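Local coordinates for protein acetyl xylan esterase (Metagenome, PDB 6XYC) that hydrolyses acetyl and feruloyl esters on xylan, acting as a bifunctional carbohydrate esterase of the alpha/beta-hydrolase fold, at residues Ser48-Asn53 / Ala191-Lys196; Ile77-Ser82 / Pro88-Asp93; Trp205-Leu208 / Ile212-Val215. All blocks are in the same frame, centred on the assembly; numbering follows the deposited sequence.

Interaction 1: residues Ser48-Asn53 / Ala191-Lys196; sequences SAWFAN and AVLIGK. With AES (4-(2-aminoethyl)benzenesulfonyl fluoride), chain B.
Apolar contacts join the turn at Trp50 and Phe51 to the end of helix 189-193. Methyl CD2 of Leu193 sits over the middle of one face of the Trp50 indole, 3.7 Å from the centroid of its six-membered ring and 11° off the normal, a CH-pi contact. With CG of Leu193 anti to its backbone N (chi1 -177°), the fork of this side chain is carried across to the indole, and its other methyl, CD1, comes beside Trp50 CG. Phe51 meets the helix differently: its CE1 corner points at Val192, with CG1 in the plane of the ring edge at 3.8 Å from CE1. Both pairs cross at roughly right angles.

Residues 48-53 follow strand 39-45 of the alpha/beta-hydrolase sheet. The position is that of the loop that commonly carries the oxyanion hole in this fold, and the bond from Ala49 N to the sulfonyl oxygen is consistent with that role.

The polar interactions lie within the loop and toward the ligand. Ser48 to Phe51 form a type I' turn, closed by Phe51 N to Ser48 O at 2.9 Å. Ser48 OG takes a nearly straight bond from Ala52 N (3.0 Å, 166°), bracing the turn from its side chain. Ala49 N donates to sulfonyl oxygen O1S of 4-(2-aminoethyl)benzenesulfonyl fluoride at 2.8 Å, while Ala49 CB lies 4.0 Å from ligand C1. Ser122, which also bonds the ligand through its backbone N, accepts a hydrogen bond from Ser48 N on its OG. Trp50 CZ3 approaches ligand C5 obliquely at 4.0 Å, and its ring also meets that of His125.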
ATOM      1  N   SER A  48      -5.627   6.097  -6.442  1.00 20.12           N
ATOM      2  CA  SER A  48      -6.751   6.278  -7.353  1.00 22.89           C
ATOM      3  C   SER A  48      -8.064   6.510  -6.620  1.00 23.88           C
ATOM      4  O   SER A  48      -9.136   6.309  -7.198  1.00 20.02           O
ATOM      5  CB  SER A  48      -6.906   5.048  -8.246  1.00 22.86           C
ATOM      6  OG  SER A  48      -7.444   3.960  -7.502  1.00 23.74           O
ATOM      7  N   ALA A  49      -7.997   6.933  -5.354  1.00 21.48           N
ATOM      8  CA  ALA A  49      -9.187   7.020  -4.506  1.00 22.86           C
ATOM      9  C   ALA A  49      -9.954   5.697  -4.521  1.00 23.15           C
ATOM     10  O   ALA A  49     -11.183   5.671  -4.429  1.00 21.52           O
ATOM     11  CB  ALA A  49     -10.089   8.181  -4.929  1.00 24.02           C
ATOM     12  N   TRP A  50      -9.216   4.591  -4.665  1.00 20.76           N
ATOM     13  CA  TRP A  50      -9.725   3.218  -4.722  1.00 23.27           C
ATOM     14  C   TRP A  50     -10.530   2.921  -5.986  1.00 22.24           C
ATOM     15  O   TRP A  50     -11.087   1.819  -6.108  1.00 22.58           O
ATOM     16  CB  TRP A  50     -10.575   2.873  -3.490  1.00 21.54           C
ATOM     17  CG  TRP A  50      -9.817   2.992  -2.194  1.00 22.58           C
ATOM     18  CD1 TRP A  50      -8.817   2.176  -1.753  1.00 24.75           C
ATOM     19  CD2 TRP A  50     -10.001   3.986  -1.181  1.00 21.37           C
ATOM     20  NE1 TRP A  50      -8.358   2.605  -0.532  1.00 23.34           N
ATOM     21  CE2 TRP A  50      -9.071   3.713  -0.155  1.00 24.05           C
ATOM     22  CE3 TRP A  50     -10.856   5.083  -1.040  1.00 22.63           C
ATOM     23  CZ2 TRP A  50      -8.976   4.495   0.993  1.00 23.82           C
ATOM     24  CZ3 TRP A  50     -10.761   5.855   0.100  1.00 23.39           C
ATOM     25  CH2 TRP A  50      -9.826   5.563   1.099  1.00 24.45           C
ATOM     26  N   PHE A  51     -10.581   3.852  -6.949  1.00 20.10           N
ATOM     27  CA  PHE A  51     -11.470   3.681  -8.095  1.00 21.30           C
ATOM     28  C   PHE A  51     -10.842   2.866  -9.224  1.00 22.93           C
ATOM     29  O   PHE A  51     -11.571   2.258 -10.014  1.00 25.31           O
ATOM     30  CB  PHE A  51     -11.901   5.036  -8.673  1.00 23.85           C
ATOM     31  CG  PHE A  51     -12.935   5.766  -7.857  1.00 26.78           C
ATOM     32  CD1 PHE A  51     -14.017   5.101  -7.305  1.00 30.08           C
ATOM     33  CD2 PHE A  51     -12.815   7.136  -7.655  1.00 27.24           C
ATOM     34  CE1 PHE A  51     -14.963   5.779  -6.554  1.00 29.43           C
ATOM     35  CE2 PHE A  51     -13.751   7.824  -6.907  1.00 28.17           C
ATOM     36  CZ  PHE A  51     -14.833   7.146  -6.362  1.00 27.85           C
ATOM     37  N   ALA A  52      -9.517   2.854  -9.346  1.00 20.75           N
ATOM     38  CA  ALA A  52      -8.873   2.250 -10.510  1.00 22.57           C
ATOM     39  C   ALA A  52      -8.550   0.783 -10.253  1.00 25.00           C
ATOM     40  O   ALA A  52      -8.159   0.403  -9.146  1.00 24.30           O
ATOM     41  CB  ALA A  52      -7.595   3.006 -10.876  1.00 23.02           C
ATOM     42  N   ASN A  53      -8.717  -0.041 -11.291  1.00 24.33           N
ATOM     43  CA  ASN A  53      -8.394  -1.462 -11.212  1.00 25.65           C
ATOM     44  C   ASN A  53      -7.334  -1.877 -12.228  1.00 26.20           C
ATOM     45  O   ASN A  53      -7.121  -3.078 -12.430  1.00 23.81           O
ATOM     46  CB  ASN A  53      -9.661  -2.310 -11.402  1.00 23.63           C
ATOM     47  CG  ASN A  53     -10.277  -2.160 -12.791  1.00 26.14           C
ATOM     48  OD1 ASN A  53      -9.706  -1.528 -13.679  1.00 24.35           O
ATOM     49  ND2 ASN A  53     -11.453  -2.748 -12.974  1.00 29.39           N
ATOM     50  N   ALA A 191     -16.991   6.703   0.835  1.00 24.21           N
ATOM     51  CA  ALA A 191     -18.386   6.269   0.840  1.00 25.97           C
ATOM     52  C   ALA A 191     -18.603   5.153  -0.173  1.00 26.99           C
ATOM     53  O   ALA A 191     -19.277   4.158   0.118  1.00 26.82           O
ATOM     54  CB  ALA A 191     -19.313   7.451   0.542  1.00 24.74           C
ATOM     55  N   VAL A 192     -18.021   5.292  -1.365  1.00 24.67           N
ATOM     56  CA  VAL A 192     -18.118   4.241  -2.375  1.00 25.28           C
ATOM     57  C   VAL A 192     -17.450   2.967  -1.878  1.00 26.98           C
ATOM     58  O   VAL A 192     -17.961   1.858  -2.076  1.00 26.49           O
ATOM     59  CB  VAL A 192     -17.493   4.728  -3.697  1.00 25.61           C
ATOM     60  CG1 VAL A 192     -17.533   3.631  -4.745  1.00 28.49           C
ATOM     61  CG2 VAL A 192     -18.200   5.984  -4.192  1.00 24.99           C
ATOM     62  N   LEU A 193     -16.299   3.111  -1.216  1.00 24.04           N
ATOM     63  CA  LEU A 193     -15.567   1.953  -0.724  1.00 22.46           C
ATOM     64  C   LEU A 193     -16.403   1.124   0.241  1.00 25.79           C
ATOM     65  O   LEU A 193     -16.264  -0.105   0.278  1.00 25.34           O
ATOM     66  CB  LEU A 193     -14.276   2.411  -0.037  1.00 23.61           C
ATOM     67  CG  LEU A 193     -13.294   1.389   0.514  1.00 23.54           C
ATOM     68  CD1 LEU A 193     -12.733   0.536  -0.615  1.00 24.86           C
ATOM     69  CD2 LEU A 193     -12.168   2.089   1.266  1.00 25.25           C
ATOM     70  N   ILE A 194     -17.270   1.758   1.024  1.00 26.40           N
ATOM     71  CA  ILE A 194     -18.047   1.049   2.033  1.00 27.26           C
ATOM     72  C   ILE A 194     -19.464   0.747   1.545  1.00 32.03           C
ATOM     73  O   ILE A 194     -20.345   0.459   2.359  1.00 30.20           O
ATOM     74  CB  ILE A 194     -18.074   1.804   3.373  1.00 25.65           C
ATOM     75  CG1 ILE A 194     -18.730   3.178   3.247  1.00 27.43           C
ATOM     76  CG2 ILE A 194     -16.662   1.953   3.925  1.00 28.39           C
ATOM     77  CD1 ILE A 194     -18.949   3.872   4.577  1.00 26.72           C
ATOM     78  N   GLY A 195     -19.696   0.785   0.236  1.00 28.77           N
ATOM     79  CA  GLY A 195     -20.993   0.461  -0.315  1.00 30.89           C
ATOM     80  C   GLY A 195     -21.914   1.640  -0.535  1.00 32.82           C
ATOM     81  O   GLY A 195     -23.131   1.465  -0.480  1.00 34.63           O
ATOM     82  N   LYS A 196     -21.367   2.835  -0.779  1.00 29.25           N
ATOM     83  CA  LYS A 196     -22.153   4.068  -0.956  1.00 33.40           C
ATOM     84  C   LYS A 196     -23.076   4.326   0.237  1.00 32.73           C
ATOM     85  O   LYS A 196     -24.248   4.678   0.075  1.00 38.84           O
ATOM     86  CB  LYS A 196     -22.933   4.013  -2.278  1.00 37.42           C
ATOM     87  CG  LYS A 196     -22.013   3.848  -3.477  1.00 38.60           C
ATOM     88  CD  LYS A 196     -22.763   3.921  -4.784  1.00 55.92           C
ATOM     89  CE  LYS A 196     -22.659   2.611  -5.544  1.00 53.32           C
ATOM     90  NZ  LYS A 196     -21.267   2.330  -5.999  1.00 61.20           N
TER
HETATM   91  C3  AES B 701      -9.061  11.242  -2.505  1.00 36.99           C
HETATM   92  C2  AES B 701      -7.851  10.856  -2.998  1.00 40.03           C
HETATM   93  C1  AES B 701      -7.280   9.707  -2.544  1.00 28.39           C
HETATM   94  S   AES B 701      -5.760   9.258  -3.249  1.00 28.32           S
HETATM   95  O1S AES B 701      -5.877   7.929  -3.904  1.00 25.03           O
HETATM   96  O2S AES B 701      -5.509  10.104  -4.412  1.00 28.77           O
HETATM   97  C6  AES B 701      -7.878   8.928  -1.607  1.00 36.78           C
HETATM   98  C5  AES B 701      -9.103   9.317  -1.105  1.00 40.82           C
HETATM   99  C4  AES B 701      -9.694  10.472  -1.561  1.00 49.44           C
HETATM  100  C7  AES B 701     -11.076  10.937  -0.992  1.00 42.50           C
HETATM  101  C8  AES B 701     -11.005  11.065   0.551  1.00 35.40           C
HETATM  102  N8  AES B 701     -12.147  11.812   0.962  1.00 34.80           N

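Interaction 2: residues Ile77-Ser82 / Pro88-Asp93; sequences INHRSS and PAQIQD
Arg80 in the extended loop 77-82 passes beside the first turn of helix 89-103, where the backbones come nearest at His79 and Asp93, their CA atoms 5.6 Å apart. The Asp93 carboxylate holds both backbone and side chain of Arg80. OD2 accepts from Arg80 N at 2.8 Å, nearly along its C-O axis, and offers its syn lone pair to Arg80 NE at 3.1 Å. OD1 takes Arg80 NH2 at 2.9 Å from above the carboxylate plane, completing a side-on salt bridge with the two planes turned 41° apart; NE also reaches OD1, at a less straight angle. A bend at chi3 (-71°) brings the guanidinium back to the helix, where Ala89 CB lies over one face, 3.4 Å from NH2; a water links NH2 to Gln92 OE1. A methionine here would probably leave Asp93, which also bonds His25 through OD1, without its charged mate, and lose the water link to Gln92.

Arg80 O is gripped from opposite faces of its carbonyl plane, by His79 ND1 at 2.8 Å and by Gln90 NE2 at 3.2 Å. Gln90 NE2 also bonds Ala85 O, so one amide ties two points of the intervening loop to the helix. The loop from strand 73-77 is thus fastened to the first turn of helix 89-103, with His79 and Gln90 both packing against Leu126 of helix 122-131 and His79 reaching Ile45 of strand 39-45.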
ATOM      1  N   ILE A  77       1.008  -3.895  -8.451  1.00 23.70           N
ATOM      2  CA  ILE A  77      -0.190  -4.721  -8.448  1.00 21.61           C
ATOM      3  C   ILE A  77      -1.415  -3.887  -8.788  1.00 24.53           C
ATOM      4  O   ILE A  77      -1.506  -2.699  -8.460  1.00 24.06           O
ATOM      5  CB  ILE A  77      -0.389  -5.430  -7.088  1.00 22.12           C
ATOM      6  CG1 ILE A  77      -0.630  -4.403  -5.970  1.00 24.14           C
ATOM      7  CG2 ILE A  77       0.815  -6.297  -6.751  1.00 21.52           C
ATOM      8  CD1 ILE A  77      -1.051  -5.020  -4.653  1.00 23.13           C
ATOM      9  N   ASN A  78      -2.374  -4.535  -9.447  1.00 22.00           N
ATOM     10  CA  ASN A  78      -3.735  -4.028  -9.536  1.00 21.38           C
ATOM     11  C   ASN A  78      -4.555  -4.516  -8.344  1.00 24.14           C
ATOM     12  O   ASN A  78      -4.233  -5.520  -7.710  1.00 23.90           O
ATOM     13  CB  ASN A  78      -4.398  -4.478 -10.842  1.00 24.04           C
ATOM     14  CG  ASN A  78      -3.901  -3.716 -12.050  1.00 24.71           C
ATOM     15  OD1 ASN A  78      -3.332  -2.631 -11.938  1.00 23.49           O
ATOM     16  ND2 ASN A  78      -4.127  -4.287 -13.226  1.00 27.16           N
ATOM     17  N   HIS A  79      -5.616  -3.774  -8.034  1.00 23.64           N
ATOM     18  CA  HIS A  79      -6.643  -4.225  -7.106  1.00 22.84           C
ATOM     19  C   HIS A  79      -7.992  -3.872  -7.715  1.00 23.34           C
ATOM     20  O   HIS A  79      -8.075  -3.069  -8.646  1.00 22.62           O
ATOM     21  CB  HIS A  79      -6.497  -3.605  -5.710  1.00 22.69           C
ATOM     22  CG  HIS A  79      -6.678  -2.123  -5.680  1.00 22.27           C
ATOM     23  ND1 HIS A  79      -7.906  -1.518  -5.823  1.00 23.22           N
ATOM     24  CD2 HIS A  79      -5.780  -1.121  -5.524  1.00 23.45           C
ATOM     25  CE1 HIS A  79      -7.757  -0.206  -5.757  1.00 24.48           C
ATOM     26  NE2 HIS A  79      -6.476   0.061  -5.576  1.00 22.58           N
ATOM     27  N   ARG A  80      -9.051  -4.494  -7.207  1.00 23.82           N
ATOM     28  CA  ARG A  80     -10.376  -4.258  -7.763  1.00 22.94           C
ATOM     29  C   ARG A  80     -10.860  -2.853  -7.419  1.00 23.44           C
ATOM     30  O   ARG A  80     -10.509  -2.283  -6.381  1.00 23.05           O
ATOM     31  CB  ARG A  80     -11.374  -5.290  -7.245  1.00 25.12           C
ATOM     32  CG  ARG A  80     -11.347  -6.609  -7.989  1.00 27.73           C
ATOM     33  CD  ARG A  80     -12.224  -7.634  -7.290  1.00 26.03           C
ATOM     34  NE  ARG A  80     -11.634  -8.077  -6.036  1.00 26.89           N
ATOM     35  CZ  ARG A  80     -12.261  -8.821  -5.128  1.00 28.09           C
ATOM     36  NH1 ARG A  80     -13.508  -9.220  -5.340  1.00 28.15           N
ATOM     37  NH2 ARG A  80     -11.637  -9.172  -4.010  1.00 28.25           N
ATOM     38  N   SER A  81     -11.674  -2.296  -8.313  1.00 23.16           N
ATOM     39  CA  SER A  81     -12.243  -0.974  -8.098  1.00 23.80           C
ATOM     40  C   SER A  81     -13.300  -1.013  -7.001  1.00 24.75           C
ATOM     41  O   SER A  81     -14.053  -1.984  -6.869  1.00 27.77           O
ATOM     42  CB  SER A  81     -12.866  -0.450  -9.397  1.00 25.16           C
ATOM     43  OG  SER A  81     -13.644   0.716  -9.169  1.00 26.77           O
ATOM     44  N   SER A  82     -13.347   0.052  -6.201  1.00 23.98           N
ATOM     45  CA  SER A  82     -14.422   0.190  -5.230  1.00 22.79           C
ATOM     46  C   SER A  82     -15.786   0.136  -5.897  1.00 26.29           C
ATOM     47  O   SER A  82     -16.774  -0.202  -5.238  1.00 27.74           O
ATOM     48  CB  SER A  82     -14.277   1.499  -4.454  1.00 25.35           C
ATOM     49  OG  SER A  82     -14.418   2.615  -5.314  1.00 25.11           O
ATOM     50  N   PRO A  88     -14.112  -5.564   2.118  1.00 24.31           N
ATOM     51  CA  PRO A  88     -12.639  -5.554   2.078  1.00 24.92           C
ATOM     52  C   PRO A  88     -11.981  -6.148   0.826  1.00 24.39           C
ATOM     53  O   PRO A  88     -10.862  -6.650   0.918  1.00 23.83           O
ATOM     54  CB  PRO A  88     -12.274  -6.412   3.284  1.00 24.01           C
ATOM     55  CG  PRO A  88     -13.399  -7.484   3.288  1.00 27.24           C
ATOM     56  CD  PRO A  88     -14.640  -6.808   2.717  1.00 27.41           C
ATOM     57  N   ALA A  89     -12.668  -6.088  -0.315  1.00 23.99           N
ATOM     58  CA  ALA A  89     -12.100  -6.647  -1.536  1.00 25.66           C
ATOM     59  C   ALA A  89     -10.678  -6.147  -1.761  1.00 25.81           C
ATOM     60  O   ALA A  89      -9.779  -6.927  -2.096  1.00 22.56           O
ATOM     61  CB  ALA A  89     -12.983  -6.298  -2.734  1.00 26.17           C
ATOM     62  N   GLN A  90     -10.450  -4.852  -1.554  1.00 24.10           N
ATOM     63  CA  GLN A  90      -9.184  -4.249  -1.947  1.00 24.76           C
ATOM     64  C   GLN A  90      -8.016  -4.763  -1.111  1.00 24.72           C
ATOM     65  O   GLN A  90      -6.925  -4.999  -1.646  1.00 22.54           O
ATOM     66  CB  GLN A  90      -9.296  -2.729  -1.850  1.00 23.88           C
ATOM     67  CG  GLN A  90     -10.169  -2.094  -2.927  1.00 23.28           C
ATOM     68  CD  GLN A  90     -11.651  -2.312  -2.695  1.00 26.38           C
ATOM     69  OE1 GLN A  90     -12.094  -2.481  -1.561  1.00 23.52           O
ATOM     70  NE2 GLN A  90     -12.426  -2.319  -3.774  1.00 22.43           N
ATOM     71  N   ILE A  91      -8.210  -4.937   0.197  1.00 23.39           N
ATOM     72  CA  ILE A  91      -7.112  -5.465   1.002  1.00 24.29           C
ATOM     73  C   ILE A  91      -6.963  -6.971   0.795  1.00 23.64           C
ATOM     74  O   ILE A  91      -5.846  -7.498   0.851  1.00 24.89           O
ATOM     75  CB  ILE A  91      -7.307  -5.099   2.488  1.00 23.13           C
ATOM     76  CG1 ILE A  91      -6.084  -5.517   3.303  1.00 24.90           C
ATOM     77  CG2 ILE A  91      -8.562  -5.740   3.051  1.00 26.03           C
ATOM     78  CD1 ILE A  91      -4.764  -4.912   2.816  1.00 25.08           C
ATOM     79  N   GLN A  92      -8.060  -7.685   0.525  1.00 25.96           N
ATOM     80  CA  GLN A  92      -7.947  -9.095   0.164  1.00 27.12           C
ATOM     81  C   GLN A  92      -7.148  -9.260  -1.122  1.00 24.41           C
ATOM     82  O   GLN A  92      -6.382 -10.220  -1.272  1.00 23.57           O
ATOM     83  CB  GLN A  92      -9.333  -9.719   0.003  1.00 25.84           C
ATOM     84  CG  GLN A  92     -10.049  -9.995   1.307  1.00 27.72           C
ATOM     85  CD  GLN A  92     -11.274 -10.860   1.108  1.00 30.63           C
ATOM     86  OE1 GLN A  92     -11.481 -11.424   0.034  1.00 30.66           O
ATOM     87  NE2 GLN A  92     -12.097 -10.968   2.140  1.00 30.87           N
ATOM     88  N   ASP A  93      -7.316  -8.333  -2.066  1.00 26.19           N
ATOM     89  CA  ASP A  93      -6.518  -8.365  -3.288  1.00 23.65           C
ATOM     90  C   ASP A  93      -5.040  -8.197  -2.972  1.00 24.18           C
ATOM     91  O   ASP A  93      -4.197  -8.963  -3.450  1.00 22.02           O
ATOM     92  CB  ASP A  93      -6.995  -7.272  -4.242  1.00 22.98           C
ATOM     93  CG  ASP A  93      -8.358  -7.572  -4.834  1.00 24.45           C
ATOM     94  OD1 ASP A  93      -8.823  -8.721  -4.708  1.00 25.27           O
ATOM     95  OD2 ASP A  93      -8.973  -6.652  -5.424  1.00 27.63           O
TER
HETATM   96  O   HOH W   1     -13.196 -10.566  -1.790  1.00 32.29           O

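Interaction 3: residues Trp205-Leu208 / Ile212-Val215; sequences WVKL and INFV
Lys207 and Leu208, at the end of helix 203-208, receive Asn213 and Phe214 from the chain that follows. The backbones approach most closely at Lys207 and Asn213, with CA atoms 6.6 Å apart. Earlier in the helix, Val206 turns its carbonyl to the connecting residues, where Ser210 OG makes a hydrogen bond to Val206 O.

Lys207 uses its backbone and the root of its side chain. Its CG stands anti to the backbone N (chi1 -174°), which puts CG nearest the amide of Asn213, 3.6 Å from Asn213 CG, while the rest of the chain runs on past it, fully extended. The amide of Asn213 may be turned over, which leaves its polar contact with Lys207 O undecided. The Lys207 carbonyl also meets the Phe214 ring obliquely, with O 3.3 Å from CE2 and 3.4 Å from CZ. CB of the preceding residue, Asn213, lies over the centre of one face of this ring, 3.7 Å above the plane, and probably limits its tilt.

Leu208 adds the apolar part. The two side chains cross obliquely, Leu208 CD2 coming within 3.9 Å of Phe214 CZ. With CG anti to the carbonyl carbon (chi1 -66°), the end of a leucine whose CB points away is brought back to the ring. Both Leu208 and Phe214 also touch Leu139 of strand 138-141, while Leu208 O accepts from Trp87 NE1. Helix 203-208 ends here and the chain runs on, through a short 3-10 segment that includes Ile212 and Asn213, toward strand 222-227.

Chemically, this is a mixed contact of modest size: a leucine methyl and an aromatic ring supply the apolar side, and the ring's C-H atoms CE2 and CZ lie against a helix-end carbonyl, an approach that is probably weakly electrostatic.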
ATOM      1  N   TRP A 205     -18.028   0.867   9.813  1.00 27.56           N
ATOM      2  CA  TRP A 205     -17.354   0.822   8.520  1.00 26.19           C
ATOM      3  C   TRP A 205     -16.140   1.742   8.512  1.00 27.23           C
ATOM      4  O   TRP A 205     -15.056   1.358   8.060  1.00 24.89           O
ATOM      5  CB  TRP A 205     -18.330   1.203   7.405  1.00 27.01           C
ATOM      6  CG  TRP A 205     -19.193   0.062   6.956  1.00 30.96           C
ATOM      7  CD1 TRP A 205     -20.514  -0.131   7.244  1.00 32.56           C
ATOM      8  CD2 TRP A 205     -18.795  -1.047   6.141  1.00 30.11           C
ATOM      9  NE1 TRP A 205     -20.961  -1.288   6.657  1.00 31.92           N
ATOM     10  CE2 TRP A 205     -19.925  -1.871   5.977  1.00 32.26           C
ATOM     11  CE3 TRP A 205     -17.593  -1.424   5.534  1.00 28.45           C
ATOM     12  CZ2 TRP A 205     -19.892  -3.043   5.230  1.00 34.67           C
ATOM     13  CZ3 TRP A 205     -17.560  -2.593   4.796  1.00 27.24           C
ATOM     14  CH2 TRP A 205     -18.704  -3.388   4.650  1.00 32.00           C
ATOM     15  N   VAL A 206     -16.302   2.963   9.030  1.00 25.80           N
ATOM     16  CA  VAL A 206     -15.199   3.919   9.015  1.00 24.28           C
ATOM     17  C   VAL A 206     -14.025   3.386   9.822  1.00 24.39           C
ATOM     18  O   VAL A 206     -12.863   3.557   9.439  1.00 23.93           O
ATOM     19  CB  VAL A 206     -15.663   5.291   9.534  1.00 23.84           C
ATOM     20  CG1 VAL A 206     -14.461   6.212   9.748  1.00 25.68           C
ATOM     21  CG2 VAL A 206     -16.649   5.923   8.568  1.00 24.21           C
ATOM     22  N   LYS A 207     -14.305   2.730  10.951  1.00 23.13           N
ATOM     23  CA  LYS A 207     -13.219   2.173  11.749  1.00 23.55           C
ATOM     24  C   LYS A 207     -12.485   1.081  10.980  1.00 23.04           C
ATOM     25  O   LYS A 207     -11.252   1.000  11.028  1.00 22.14           O
ATOM     26  CB  LYS A 207     -13.741   1.615  13.074  1.00 25.55           C
ATOM     27  CG  LYS A 207     -12.622   1.146  14.002  1.00 27.41           C
ATOM     28  CD  LYS A 207     -13.132   0.487  15.274  1.00 29.03           C
ATOM     29  CE  LYS A 207     -11.976   0.258  16.248  1.00 32.17           C
ATOM     30  NZ  LYS A 207     -12.329  -0.632  17.381  1.00 35.47           N
ATOM     31  N   LEU A 208     -13.228   0.239  10.259  1.00 22.91           N
ATOM     32  CA  LEU A 208     -12.650  -0.937   9.621  1.00 24.08           C
ATOM     33  C   LEU A 208     -11.980  -0.640   8.284  1.00 23.69           C
ATOM     34  O   LEU A 208     -11.321  -1.529   7.738  1.00 22.74           O
ATOM     35  CB  LEU A 208     -13.719  -2.008   9.419  1.00 24.66           C
ATOM     36  CG  LEU A 208     -14.302  -2.610  10.701  1.00 25.34           C
ATOM     37  CD1 LEU A 208     -15.355  -3.640  10.397  1.00 29.56           C
ATOM     38  CD2 LEU A 208     -13.171  -3.210  11.555  1.00 28.97           C
ATOM     39  N   ILE A 212      -5.320   3.311  10.923  1.00 23.48           N
ATOM     40  CA  ILE A 212      -4.845   3.993  12.119  1.00 21.90           C
ATOM     41  C   ILE A 212      -5.388   3.324  13.372  1.00 26.50           C
ATOM     42  O   ILE A 212      -4.777   3.406  14.447  1.00 24.59           O
ATOM     43  CB  ILE A 212      -5.245   5.490  12.052  1.00 22.44           C
ATOM     44  CG1 ILE A 212      -4.463   6.305  13.079  1.00 24.44           C
ATOM     45  CG2 ILE A 212      -6.750   5.652  12.249  1.00 24.00           C
ATOM     46  CD1 ILE A 212      -4.598   7.807  12.874  1.00 21.50           C
ATOM     47  N   ASN A 213      -6.517   2.628  13.255  1.00 22.13           N
ATOM     48  CA  ASN A 213      -7.159   2.052  14.425  1.00 25.50           C
ATOM     49  C   ASN A 213      -6.503   0.770  14.927  1.00 24.53           C
ATOM     50  O   ASN A 213      -6.834   0.324  16.030  1.00 27.18           O
ATOM     51  CB  ASN A 213      -8.628   1.742  14.126  1.00 24.12           C
ATOM     52  CG  ASN A 213      -9.473   2.984  13.982  1.00 25.84           C
ATOM     53  OD1 ASN A 213     -10.169   3.157  12.984  1.00 26.69           O
ATOM     54  ND2 ASN A 213      -9.422   3.860  14.983  1.00 25.89           N
ATOM     55  N   PHE A 214      -5.591   0.169  14.166  1.00 26.40           N
ATOM     56  CA  PHE A 214      -5.094  -1.166  14.470  1.00 26.30           C
ATOM     57  C   PHE A 214      -3.585  -1.208  14.651  1.00 27.35           C
ATOM     58  O   PHE A 214      -2.999  -2.295  14.673  1.00 28.47           O
ATOM     59  CB  PHE A 214      -5.572  -2.101  13.367  1.00 27.66           C
ATOM     60  CG  PHE A 214      -7.039  -1.950  13.065  1.00 25.22           C
ATOM     61  CD1 PHE A 214      -7.987  -2.466  13.934  1.00 24.94           C
ATOM     62  CD2 PHE A 214      -7.472  -1.264  11.939  1.00 26.25           C
ATOM     63  CE1 PHE A 214      -9.333  -2.326  13.672  1.00 27.18           C
ATOM     64  CE2 PHE A 214      -8.821  -1.118  11.670  1.00 27.34           C
ATOM     65  CZ  PHE A 214      -9.753  -1.650  12.541  1.00 25.09           C
ATOM     66  N   VAL A 215      -2.953  -0.053  14.848  1.00 26.45           N
ATOM     67  CA  VAL A 215      -1.512   0.011  15.050  1.00 28.36           C
ATOM     68  C   VAL A 215      -1.156  -0.644  16.378  1.00 29.32           C
ATOM     69  O   VAL A 215      -1.796  -0.391  17.409  1.00 27.71           O
ATOM     70  CB  VAL A 215      -1.040   1.470  15.004  1.00 26.48           C
ATOM     71  CG1 VAL A 215       0.467   1.545  15.138  1.00 29.71           C
ATOM     72  CG2 VAL A 215      -1.506   2.125  13.713  1.00 25.39           C
TER

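How the interactions relate
Interactions 1 and 2 are neighbours, their centres 10 Å apart, and interaction 2 lies inside the long loop of chain that interaction 1 closes. They meet directly: Trp50 O and Ser82 N are 2.9 Å apart, probably hydrogen-bonded, Phe51 O receives Ser81 OG at 2.7 Å, and Leu193 CD1 packs on Gln90 OE1. Interaction 1 itself borders the inhibitor, whereas the His79 side chain of interaction 2 is about 8 Å from it. Interaction 3 is more remote, its centre about 17 Å from each of the others; it meets interaction 1 through Ile194 CG2 and Trp205 CE3, and does not touch interaction 2.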